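Local coordinates for actin binding protein family protein (Entamoeba histolytica HM-1:IMSS, PDB 6K2F), which probably binds actin monomers and restrains filament assembly through its ADF-homology domains, of which this chain is the N-terminal one, at residues E60-I64 / L97-K102; R71-T75 / G111-L115. All blocks are in the same frame, centred on the assembly; numbering follows the deposited sequence.

Contact 1. Residues E60-I64 / L97-K102; sequences EPSYI and LYSSTK
The C-terminal part of helix 92-101 packs on one face of the sheet at the start of strand 62-68. The chain is extended from Pro61 to Ile64. The axes of strand 62-64 and helix 97-101 come within 10.1 Å, their N-to-C directions 31° apart, so roughly parallel. Pro61 CA lies 7.1 Å from Tyr98 CA, and Tyr63 CA lies 8.3 Å from Lys102 CA.

One hydrogen bond crosses: Tyr63 OH donates to Tyr98 O at 2.6 Å. Tyr63 takes the m rotamer to get there. This helix-on-sheet layer belongs to the ADF-homology fold, in which helices flank a central mixed sheet.

Apolar contacts fill the gap. Pro61 CB sits over the face of the Tyr98 ring, a CH-pi contact 3.5 Å from its centroid. The rings of Tyr63 and Tyr98 meet obliquely, centroids 5.1 Å apart and planes at 40°.

Within 97-102, Thr101 OG1 donates to Leu97 O at 2.7 Å. Tyr98 OH is hydrogen-bonded to Ile28 N.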
loop_
_atom_site.group_PDB
_atom_site.type_symbol
_atom_site.label_atom_id
_atom_site.label_comp_id
_atom_site.label_asym_id
_atom_site.label_seq_id
_atom_site.Cartn_x
_atom_site.Cartn_y
_atom_site.Cartn_z
ATOM N N GLU A 60 15.488 -19.624 6.181
ATOM C CA GLU A 60 14.119 -19.993 6.647
ATOM C C GLU A 60 13.150 -19.823 5.483
ATOM O O GLU A 60 12.925 -18.705 5.053
ATOM C CB GLU A 60 13.705 -19.096 7.806
ATOM C CG GLU A 60 14.536 -19.313 9.059
ATOM C CD GLU A 60 14.007 -18.638 10.322
ATOM O OE1 GLU A 60 12.908 -18.023 10.278
ATOM O OE2 GLU A 60 14.714 -18.708 11.346
ATOM N N PRO A 61 12.562 -20.904 4.933
ATOM C CA PRO A 61 11.587 -20.760 3.870
ATOM C C PRO A 61 10.403 -19.905 4.326
ATOM O O PRO A 61 9.970 -19.973 5.433
ATOM C CB PRO A 61 11.187 -22.190 3.516
ATOM C CG PRO A 61 12.333 -23.036 4.023
ATOM C CD PRO A 61 12.826 -22.313 5.255
ATOM N N SER A 62 9.878 -19.107 3.397
ATOM C CA SER A 62 8.610 -18.382 3.624
ATOM C C SER A 62 7.955 -18.092 2.296
ATOM O O SER A 62 8.628 -18.157 1.244
ATOM C CB SER A 62 8.750 -17.140 4.469
ATOM O OG SER A 62 9.535 -16.143 3.843
ATOM N N TYR A 63 6.660 -17.840 2.344
ATOM C CA TYR A 63 5.899 -17.357 1.184
ATOM C C TYR A 63 5.579 -15.884 1.355
ATOM O O TYR A 63 5.281 -15.426 2.460
ATOM C CB TYR A 63 4.579 -18.093 1.061
ATOM C CG TYR A 63 4.679 -19.586 0.959
ATOM C CD1 TYR A 63 5.199 -20.193 -0.163
ATOM C CD2 TYR A 63 4.191 -20.396 1.970
ATOM C CE1 TYR A 63 5.254 -21.573 -0.278
ATOM C CE2 TYR A 63 4.204 -21.771 1.857
ATOM C CZ TYR A 63 4.744 -22.371 0.740
ATOM O OH TYR A 63 4.768 -23.738 0.690
ATOM N N ILE A 64 5.543 -15.167 0.240
ATOM C CA ILE A 64 5.019 -13.774 0.212
ATOM C C ILE A 64 3.922 -13.723 -0.843
ATOM O O ILE A 64 4.181 -14.076 -1.981
ATOM C CB ILE A 64 6.079 -12.726 -0.161
ATOM C CG1 ILE A 64 7.366 -12.840 0.653
ATOM C CG2 ILE A 64 5.437 -11.344 -0.063
ATOM C CD1 ILE A 64 7.235 -12.337 2.020
ATOM N N LEU A 97 8.403 -29.834 1.626
ATOM C CA LEU A 97 7.104 -29.364 2.165
ATOM C C LEU A 97 6.772 -27.996 1.570
ATOM O O LEU A 97 5.643 -27.810 1.108
ATOM C CB LEU A 97 7.174 -29.263 3.686
ATOM C CG LEU A 97 5.825 -29.064 4.368
ATOM C CD1 LEU A 97 4.912 -30.260 4.140
ATOM C CD2 LEU A 97 6.016 -28.824 5.854
ATOM N N TYR A 98 7.704 -27.043 1.555
ATOM C CA TYR A 98 7.404 -25.694 1.017
ATOM C C TYR A 98 7.184 -25.751 -0.491
ATOM O O TYR A 98 6.315 -25.053 -1.001
ATOM C CB TYR A 98 8.486 -24.681 1.384
ATOM C CG TYR A 98 8.215 -24.042 2.716
ATOM C CD1 TYR A 98 8.598 -24.653 3.900
ATOM C CD2 TYR A 98 7.527 -22.851 2.783
ATOM C CE1 TYR A 98 8.332 -24.044 5.120
ATOM C CE2 TYR A 98 7.270 -22.223 3.980
ATOM C CZ TYR A 98 7.648 -22.836 5.161
ATOM O OH TYR A 98 7.390 -22.255 6.381
ATOM N N SER A 99 7.970 -26.546 -1.201
ATOM C CA SER A 99 7.845 -26.638 -2.675
ATOM C C SER A 99 6.490 -27.258 -3.039
ATOM O O SER A 99 5.780 -26.682 -3.895
ATOM C CB SER A 99 9.013 -27.405 -3.250
ATOM O OG SER A 99 8.828 -27.639 -4.638
ATOM N N SER A 100 6.115 -28.375 -2.414
ATOM C CA SER A 100 4.856 -29.108 -2.741
ATOM C C SER A 100 3.626 -28.286 -2.313
ATOM O O SER A 100 2.566 -28.415 -2.958
ATOM C CB SER A 100 4.829 -30.478 -2.128
ATOM O OG SER A 100 4.799 -30.393 -0.716
ATOM N N THR A 101 3.751 -27.459 -1.276
ATOM C CA THR A 101 2.610 -26.690 -0.693
ATOM C C THR A 101 2.359 -25.407 -1.505
ATOM O O THR A 101 1.246 -24.842 -1.376
ATOM C CB THR A 101 2.857 -26.448 0.801
ATOM O OG1 THR A 101 2.963 -27.718 1.443
ATOM C CG2 THR A 101 1.791 -25.599 1.450
ATOM N N LYS A 102 3.288 -24.980 -2.370
ATOM C CA LYS A 102 3.079 -23.800 -3.264
ATOM C C LYS A 102 1.733 -23.910 -3.983
ATOM O O LYS A 102 1.055 -22.882 -4.140
ATOM C CB LYS A 102 4.150 -23.694 -4.355
ATOM C CG LYS A 102 5.471 -23.065 -3.954
ATOM C CD LYS A 102 6.317 -22.699 -5.168
ATOM C CE LYS A 102 6.844 -23.907 -5.919
ATOM N NZ LYS A 102 7.753 -23.513 -7.024
#

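Contact 2. Residues R71-T75 / G111-L115; sequences RDDIT and GSTFL
At one end of the ADF-homology fold an Asx turn at Asp72 faces residues 111-115, and a side-chain hydrogen bond from Ser112 joins the two. Residues 71-75 lead from the short strand 71-72 towards strand 77-85. Residues 111-115 lead from helix 103-109 into strand 114-120. The closest CA pair is Ile74 and Ser112, 7.0 Å apart. Residues 111-113 have helical phi/psi without regular helix bonds. Ser112 has chi1 p, and its O accepts a hydrogen bond from Lys79 NZ.

Arg71 is extended, and its side chain packs on Met96 of the second subunit. Asp72 follows, still extended, with chi1 t and its CA-to-CB bond toward the other segment. Asp72 OD1 accepts from Ile74 N at 3.2 Å, which closes the Asx turn. Asp72 OD2 accepts from Ser112 OG at 2.6 Å, so the one carboxylate serves both segments. Asp73 and Ile74 have helical backbone angles, and the Asp73 CA-to-CB bond points away. Ile74 (chi1 m, chi2 t) brings CD1 to 3.4 Å from Ser112 CB. At Thr75 the backbone N makes a weak hydrogen bond of 3.3 Å to Asp72 O. Thr75 CG2 lies 4.0 Å from Ser112 OG.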
loop_
_atom_site.group_PDB
_atom_site.type_symbol
_atom_site.label_atom_id
_atom_site.label_comp_id
_atom_site.label_asym_id
_atom_site.label_seq_id
_atom_site.Cartn_x
_atom_site.Cartn_y
_atom_site.Cartn_z
ATOM N N ARG A 71 -6.066 -5.335 -11.735
ATOM C CA ARG A 71 -7.333 -5.824 -11.136
ATOM C C ARG A 71 -7.657 -7.217 -11.693
ATOM O O ARG A 71 -7.249 -7.544 -12.823
ATOM C CB ARG A 71 -8.454 -4.804 -11.344
ATOM C CG ARG A 71 -8.279 -3.517 -10.547
ATOM C CD ARG A 71 -8.482 -3.660 -9.049
ATOM N NE ARG A 71 -9.855 -4.015 -8.714
ATOM C CZ ARG A 71 -10.851 -3.148 -8.543
ATOM N NH1 ARG A 71 -10.646 -1.847 -8.671
ATOM N NH2 ARG A 71 -12.060 -3.593 -8.233
ATOM N N ASP A 72 -8.356 -8.012 -10.887
ATOM C CA ASP A 72 -8.892 -9.353 -11.237
ATOM C C ASP A 72 -10.418 -9.259 -11.275
ATOM O O ASP A 72 -11.038 -9.187 -10.190
ATOM C CB ASP A 72 -8.416 -10.404 -10.234
ATOM C CG ASP A 72 -8.861 -11.816 -10.564
ATOM O OD1 ASP A 72 -9.495 -12.002 -11.628
ATOM O OD2 ASP A 72 -8.558 -12.713 -9.752
ATOM N N ASP A 73 -10.992 -9.243 -12.473
ATOM C CA ASP A 73 -12.464 -9.078 -12.649
ATOM C C ASP A 73 -13.201 -10.228 -11.957
ATOM O O ASP A 73 -14.295 -9.984 -11.407
ATOM C CB ASP A 73 -12.843 -8.939 -14.123
ATOM C CG ASP A 73 -12.415 -7.610 -14.728
ATOM O OD1 ASP A 73 -12.598 -6.564 -14.063
ATOM O OD2 ASP A 73 -11.895 -7.630 -15.855
ATOM N N ILE A 74 -12.597 -11.416 -11.937
ATOM C CA ILE A 74 -13.239 -12.666 -11.434
ATOM C C ILE A 74 -13.572 -12.510 -9.945
ATOM O O ILE A 74 -14.626 -13.005 -9.543
ATOM C CB ILE A 74 -12.356 -13.893 -11.747
ATOM C CG1 ILE A 74 -12.272 -14.094 -13.265
ATOM C CG2 ILE A 74 -12.861 -15.133 -11.020
ATOM C CD1 ILE A 74 -11.353 -15.198 -13.731
ATOM N N THR A 75 -12.718 -11.850 -9.162
ATOM C CA THR A 75 -12.845 -11.728 -7.689
ATOM C C THR A 75 -13.114 -10.274 -7.295
ATOM O O THR A 75 -13.206 -10.006 -6.061
ATOM C CB THR A 75 -11.566 -12.192 -6.988
ATOM O OG1 THR A 75 -10.531 -11.257 -7.311
ATOM C CG2 THR A 75 -11.161 -13.594 -7.390
ATOM N N GLY A 111 -7.760 -19.903 -9.304
ATOM C CA GLY A 111 -6.797 -19.982 -10.419
ATOM C C GLY A 111 -6.533 -18.627 -11.071
ATOM O O GLY A 111 -5.484 -18.517 -11.716
ATOM N N SER A 112 -7.424 -17.639 -10.910
ATOM C CA SER A 112 -7.283 -16.278 -11.498
ATOM C C SER A 112 -6.349 -15.422 -10.635
ATOM O O SER A 112 -5.914 -14.360 -11.092
ATOM C CB SER A 112 -8.619 -15.586 -11.673
ATOM O OG SER A 112 -9.164 -15.189 -10.417
ATOM N N THR A 113 -6.059 -15.866 -9.414
ATOM C CA THR A 113 -5.454 -15.016 -8.369
ATOM C C THR A 113 -4.036 -14.619 -8.773
ATOM O O THR A 113 -3.671 -13.444 -8.556
ATOM C CB THR A 113 -5.403 -15.745 -7.023
ATOM O OG1 THR A 113 -6.745 -16.090 -6.671
ATOM C CG2 THR A 113 -4.736 -14.921 -5.940
ATOM N N PHE A 114 -3.226 -15.577 -9.213
ATOM C CA PHE A 114 -1.756 -15.384 -9.327
ATOM C C PHE A 114 -1.362 -15.155 -10.779
ATOM O O PHE A 114 -1.618 -15.979 -11.660
ATOM C CB PHE A 114 -0.994 -16.540 -8.692
ATOM C CG PHE A 114 -1.257 -16.600 -7.214
ATOM C CD1 PHE A 114 -0.631 -15.710 -6.360
ATOM C CD2 PHE A 114 -2.184 -17.493 -6.701
ATOM C CE1 PHE A 114 -0.883 -15.744 -5.003
ATOM C CE2 PHE A 114 -2.440 -17.518 -5.344
ATOM C CZ PHE A 114 -1.795 -16.648 -4.503
ATOM N N LEU A 115 -0.743 -14.008 -10.999
ATOM C CA LEU A 115 -0.176 -13.641 -12.316
ATOM C C LEU A 115 1.071 -14.501 -12.521
ATOM O O LEU A 115 1.224 -15.108 -13.602
ATOM C CB LEU A 115 0.146 -12.146 -12.252
ATOM C CG LEU A 115 0.741 -11.529 -13.509
ATOM C CD1 LEU A 115 -0.327 -11.372 -14.574
ATOM C CD2 LEU A 115 1.381 -10.192 -13.183
#

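How the contacts relate
Both contacts belong to one ADF-homology domain and reach the same mixed sheet. Their centres are 21 Å apart. Their nearest atoms are about 6 Å apart, so they do not touch. The segments alternate along the chain: 60-64, 71-75, 97-102, then 111-115. Strand 62-68 of contact 1 is followed directly by strand 71-72 of contact 2. Both strands pair antiparallel with strand 77-85, which also pairs parallel with strand 114-120. Helix 103-109 lies between the two later segments, and its Phe105 meets Tyr63 edge-to-face and also touches Phe114. So contact 1 holds helix 92-101 on the sheet in the interior, while contact 2 ties the turn at Asp72 to the connection into strand 114-120 at the periphery.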